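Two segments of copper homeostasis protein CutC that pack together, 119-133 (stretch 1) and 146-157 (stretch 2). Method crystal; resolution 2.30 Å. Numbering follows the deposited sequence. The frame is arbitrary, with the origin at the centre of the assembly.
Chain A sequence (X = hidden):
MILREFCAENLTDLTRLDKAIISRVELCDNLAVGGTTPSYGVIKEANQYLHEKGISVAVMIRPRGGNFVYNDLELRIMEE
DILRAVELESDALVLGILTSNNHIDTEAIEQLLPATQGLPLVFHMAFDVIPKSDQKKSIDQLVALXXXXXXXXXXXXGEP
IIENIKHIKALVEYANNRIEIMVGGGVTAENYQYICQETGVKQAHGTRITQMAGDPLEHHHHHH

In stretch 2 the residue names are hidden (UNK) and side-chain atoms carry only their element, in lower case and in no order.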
# COMPACT_ATOMS: atom_id res chain seq x y z
N LEU A 119 -20.60 -10.02 3.69
CA LEU A 119 -19.94 -10.10 2.39
C LEU A 119 -19.16 -11.41 2.28
O LEU A 119 -18.76 -11.99 3.29
CB LEU A 119 -18.99 -8.92 2.17
CG LEU A 119 -19.54 -7.49 2.15
CD1 LEU A 119 -18.49 -6.60 1.52
CD2 LEU A 119 -20.84 -7.39 1.37
N PRO A 120 -18.98 -11.91 1.04
CA PRO A 120 -18.25 -13.16 0.79
C PRO A 120 -16.84 -13.03 1.36
O PRO A 120 -16.20 -11.99 1.19
CB PRO A 120 -18.24 -13.26 -0.73
CG PRO A 120 -19.53 -12.61 -1.11
CD PRO A 120 -19.58 -11.40 -0.20
N LEU A 121 -16.36 -14.08 2.01
CA LEU A 121 -15.03 -14.07 2.62
C LEU A 121 -14.09 -15.11 2.05
O LEU A 121 -14.48 -16.25 1.81
CB LEU A 121 -15.14 -14.27 4.13
CG LEU A 121 -15.89 -13.21 4.92
CD1 LEU A 121 -16.07 -13.69 6.36
CD2 LEU A 121 -15.11 -11.90 4.90
N VAL A 122 -12.84 -14.71 1.82
CA VAL A 122 -11.83 -15.61 1.31
C VAL A 122 -10.58 -15.57 2.20
O VAL A 122 -10.15 -14.50 2.63
CB VAL A 122 -11.47 -15.30 -0.17
CG1 VAL A 122 -11.54 -13.83 -0.44
CG2 VAL A 122 -10.08 -15.84 -0.51
N PHE A 123 -10.06 -16.76 2.50
CA PHE A 123 -8.86 -16.94 3.33
C PHE A 123 -7.71 -17.08 2.32
O PHE A 123 -7.77 -17.92 1.41
CB PHE A 123 -9.02 -18.22 4.18
CG PHE A 123 -8.12 -18.27 5.40
CD1 PHE A 123 -6.80 -18.70 5.30
CD2 PHE A 123 -8.58 -17.84 6.63
CE1 PHE A 123 -5.96 -18.68 6.42
CE2 PHE A 123 -7.75 -17.82 7.75
CZ PHE A 123 -6.43 -18.24 7.64
N HIS A 124 -6.67 -16.27 2.46
CA HIS A 124 -5.57 -16.30 1.50
C HIS A 124 -4.42 -17.28 1.75
O HIS A 124 -4.53 -18.19 2.57
CB HIS A 124 -5.01 -14.89 1.30
CG HIS A 124 -4.63 -14.20 2.57
ND1 HIS A 124 -3.80 -14.79 3.51
CD2 HIS A 124 -4.91 -12.97 3.04
CE1 HIS A 124 -3.59 -13.94 4.50
NE2 HIS A 124 -4.26 -12.83 4.24
N MSE A 125 -3.32 -17.07 1.03
CA MSE A 125 -2.11 -17.89 1.07
C MSE A 125 -1.63 -18.25 2.49
O MSE A 125 -0.80 -19.15 2.66
CB MSE A 125 -0.99 -17.16 0.31
CG MSE A 125 -0.20 -18.00 -0.72
SE MSE A 125 -0.97 -18.15 -2.53
CE MSE A 125 -0.45 -16.43 -3.25
N ALA A 126 -2.12 -17.56 3.51
CA ALA A 126 -1.71 -17.88 4.87
C ALA A 126 -2.10 -19.33 5.18
O ALA A 126 -1.55 -19.95 6.10
CB ALA A 126 -2.38 -16.95 5.86
N PHE A 127 -3.04 -19.86 4.41
CA PHE A 127 -3.50 -21.23 4.60
C PHE A 127 -2.37 -22.24 4.45
O PHE A 127 -2.34 -23.25 5.15
CB PHE A 127 -4.61 -21.57 3.59
CG PHE A 127 -5.27 -22.90 3.83
CD1 PHE A 127 -6.32 -23.01 4.74
CD2 PHE A 127 -4.83 -24.04 3.16
CE1 PHE A 127 -6.92 -24.25 4.99
CE2 PHE A 127 -5.43 -25.28 3.40
CZ PHE A 127 -6.47 -25.38 4.31
N ASP A 128 -1.44 -21.98 3.53
CA ASP A 128 -0.33 -22.88 3.29
C ASP A 128 0.65 -23.01 4.46
O ASP A 128 1.40 -23.99 4.53
CB ASP A 128 0.44 -22.46 2.04
CG ASP A 128 -0.42 -22.47 0.78
OD1 ASP A 128 -0.96 -23.53 0.42
OD2 ASP A 128 -0.57 -21.40 0.15
N VAL A 129 0.64 -22.03 5.38
CA VAL A 129 1.54 -22.05 6.55
C VAL A 129 1.06 -23.07 7.58
O VAL A 129 1.82 -23.53 8.43
CB VAL A 129 1.60 -20.65 7.24
CG1 VAL A 129 2.51 -20.70 8.47
CG2 VAL A 129 2.09 -19.60 6.26
N ILE A 130 -0.23 -23.41 7.51
CA ILE A 130 -0.82 -24.38 8.41
C ILE A 130 -0.17 -25.75 8.20
O ILE A 130 0.03 -26.20 7.07
CB ILE A 130 -2.34 -24.47 8.15
CG1 ILE A 130 -2.98 -23.10 8.38
CG2 ILE A 130 -2.99 -25.52 9.06
CD1 ILE A 130 -4.47 -23.06 8.17
N PRO A 131 0.21 -26.43 9.30
CA PRO A 131 0.83 -27.75 9.13
C PRO A 131 -0.10 -28.66 8.32
O PRO A 131 -1.29 -28.76 8.63
CB PRO A 131 1.06 -28.23 10.57
CG PRO A 131 0.07 -27.44 11.37
CD PRO A 131 0.11 -26.08 10.72
N LYS A 132 0.45 -29.30 7.29
CA LYS A 132 -0.30 -30.17 6.39
C LYS A 132 -1.23 -31.16 7.09
O LYS A 132 -2.22 -31.59 6.50
CB LYS A 132 0.66 -30.93 5.45
CG LYS A 132 1.63 -30.02 4.66
CD LYS A 132 0.90 -28.87 3.93
CE LYS A 132 1.88 -27.79 3.42
NZ LYS A 132 1.19 -26.61 2.79
N SER A 133 -0.92 -31.52 8.33
CA SER A 133 -1.77 -32.46 9.05
C SER A 133 -3.03 -31.78 9.57
O SER A 133 -4.08 -32.42 9.64
CB SER A 133 -1.00 -33.09 10.21
OG SER A 133 -0.65 -32.13 11.19
N UNK A 146 -18.08 -19.49 8.01
CA UNK A 146 -18.83 -18.89 6.91
C UNK A 146 -18.02 -18.34 5.75
O UNK A 146 -18.49 -17.43 5.06
N UNK A 147 -16.82 -18.88 5.54
CA UNK A 147 -15.95 -18.44 4.44
C UNK A 147 -16.43 -19.02 3.11
O UNK A 147 -16.91 -20.14 3.06
c UNK A 147 -13.86 -17.68 6.83
c UNK A 147 -13.71 -17.85 5.45
c UNK A 147 -12.22 -15.90 6.81
c UNK A 147 -12.07 -16.06 5.45
c UNK A 147 -12.80 -17.03 4.77
c UNK A 147 -14.51 -18.87 4.72
c UNK A 147 -13.13 -16.71 7.51
N UNK A 148 -16.26 -18.24 2.04
CA UNK A 148 -16.67 -18.64 0.69
C UNK A 148 -15.62 -19.42 -0.09
O UNK A 148 -15.94 -20.38 -0.78
c UNK A 148 -17.57 -17.79 -1.51
c UNK A 148 -17.09 -17.39 -0.13
o UNK A 148 -18.14 -16.71 0.56
N UNK A 149 -14.36 -19.00 -0.01
CA UNK A 149 -13.30 -19.73 -0.70
C UNK A 149 -11.95 -19.57 -0.03
O UNK A 149 -11.75 -18.73 0.85
c UNK A 149 -12.66 -17.60 -3.91
n UNK A 149 -12.81 -16.17 -4.13
c UNK A 149 -13.98 -15.56 -4.18
n UNK A 149 -14.04 -14.23 -4.31
c UNK A 149 -13.21 -19.33 -2.18
n UNK A 149 -15.10 -16.26 -4.06
c UNK A 149 -12.90 -17.89 -2.43
N UNK A 150 -11.02 -20.41 -0.48
CA UNK A 150 -9.67 -20.44 0.04
C UNK A 150 -8.68 -20.37 -1.11
O UNK A 150 -8.76 -21.15 -2.08
c UNK A 150 -10.49 -22.01 1.84
c UNK A 150 -10.34 -23.32 2.59
c UNK A 150 -9.39 -21.76 0.80
c UNK A 150 -8.03 -21.70 1.48
N UNK A 151 -7.75 -19.43 -1.01
CA UNK A 151 -6.69 -19.24 -1.99
C UNK A 151 -5.46 -19.91 -1.39
O UNK A 151 -5.01 -19.54 -0.31
c UNK A 151 -4.98 -15.96 -3.20
c UNK A 151 -5.17 -17.46 -3.04
c UNK A 151 -6.42 -17.75 -2.21
c UNK A 151 -5.29 -18.13 -4.40
N UNK A 152 -4.93 -20.91 -2.09
CA UNK A 152 -3.78 -21.63 -1.59
C UNK A 152 -2.80 -22.06 -2.69
O UNK A 152 -3.16 -22.13 -3.86
c UNK A 152 -5.23 -23.83 -1.46
c UNK A 152 -5.92 -24.64 -0.38
c UNK A 152 -4.25 -22.86 -0.80
c UNK A 152 -4.48 -24.77 -2.40
N UNK A 153 -1.57 -22.33 -2.28
CA UNK A 153 -0.51 -22.74 -3.18
C UNK A 153 -0.28 -24.24 -3.09
O UNK A 153 0.18 -24.86 -4.05
c UNK A 153 3.15 -22.57 -5.51
c UNK A 153 0.78 -21.99 -2.83
n UNK A 153 2.01 -22.10 -5.03
c UNK A 153 1.95 -22.37 -3.68
n UNK A 153 3.83 -23.12 -4.53
c UNK A 153 3.10 -23.01 -3.37
N UNK A 154 -0.58 -24.83 -1.94
CA UNK A 154 -0.39 -26.26 -1.77
C UNK A 154 0.91 -26.61 -1.06
O UNK A 154 1.19 -27.78 -0.80
N UNK A 155 1.71 -25.59 -0.75
CA UNK A 155 2.98 -25.76 -0.05
C UNK A 155 3.37 -24.39 0.50
O UNK A 155 2.88 -23.37 0.02
c UNK A 155 4.07 -26.27 -1.00
o UNK A 155 4.49 -25.27 -1.90
N UNK A 156 4.24 -24.36 1.50
CA UNK A 156 4.63 -23.07 2.08
C UNK A 156 6.07 -22.66 1.85
O UNK A 156 6.47 -21.57 2.25
c UNK A 156 4.34 -23.09 3.59
o UNK A 156 4.86 -24.26 4.18
N UNK A 157 6.84 -23.52 1.21
CA UNK A 157 8.25 -23.23 0.96
C UNK A 157 8.50 -22.62 -0.42
O UNK A 157 9.63 -22.33 -0.79
n UNK A 157 11.25 -25.28 0.42
o UNK A 157 11.11 -23.29 1.46
c UNK A 157 9.07 -24.52 1.16
c UNK A 157 10.57 -24.31 1.02
O HOH W 1 -18.59 -15.96 3.13

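Position 146 carries no side-chain atoms, and its phi of 79° is one that favours glycine; it closes a helix in a Schellman motif. It is Gly146, whose O accepts from a water at 2.4 Å.

Position 147 has one carbon leading to a ring of six carbons. CB of Leu121 lies 3.9 Å from the ring centroid, 22° off the normal, so it sits over a face. A six-carbon ring without oxygen is Phe147; the edge of the Phe123 ring points toward its face, offset, with planes at 63°.

Position 148 shows a carbon bearing one oxygen and one carbon, the oxygen 3.6 Å from CA of Pro120. This fork is Thr148. Its OG1 lies 2.7 Å from the water's oxygen, which also accepts from Leu121 N.

Position 149 has three carbons, a nitrogen, then a carbon holding two more nitrogens: a guanidinium, hence Arg149. Its CG packs 3.7 Å from CB of Val122.

At 150 there are four carbons, forked at the first, with one arm two carbons long. That is Ile150; its CG2 stands over a face of the Phe127 ring, 4.2 Å from the centroid.

Position 151 also has four carbons, but forked at the second, one of them 4.3 Å from SE of Met125, a selenomethionine. The pattern gives Leu151.

The same count and fork recur at 152, where a terminal carbon reaches within 3.8 Å of CD2 of Phe127: Leu152.

Position 153 has one carbon and a five-membered ring of three carbons and two nitrogens, an imidazole, so it is His153. Its CB is 3.3 Å from OD2 of Asp128, while the ring leads away.

Position 154 has no side chain. At phi 98° and psi -3° a CB would jam against the preceding carbonyl oxygen, which calls for Gly154.

Positions 155 and 156 each hold one carbon and one oxygen: Ser155, whose CB points away from stretch 1, and Ser156, whose CB lies 3.2 Å from O of Asp128.

Position 157 has two carbons, the second carrying oxygen and nitrogen; assigned by those elements, it is Asn157, out of reach of stretch 1.

The contact is a parallel strand pairing. Phe123 N donates to Arg149 O (3.1 Å), and Leu151 N to Phe123 O (2.9 Å, 172°), while Leu121 O accepts from Thr148 N (2.7 Å) and Arg149 N (3.3 Å). Beyond the strands, Asp128 takes over: OD2 accepts from His153 N (2.8 Å) and OD1 from Gly154 N (2.7 Å), so one carboxylate holds two successive amides.

Stretch 2 146-157: GFTRILLHGSSN
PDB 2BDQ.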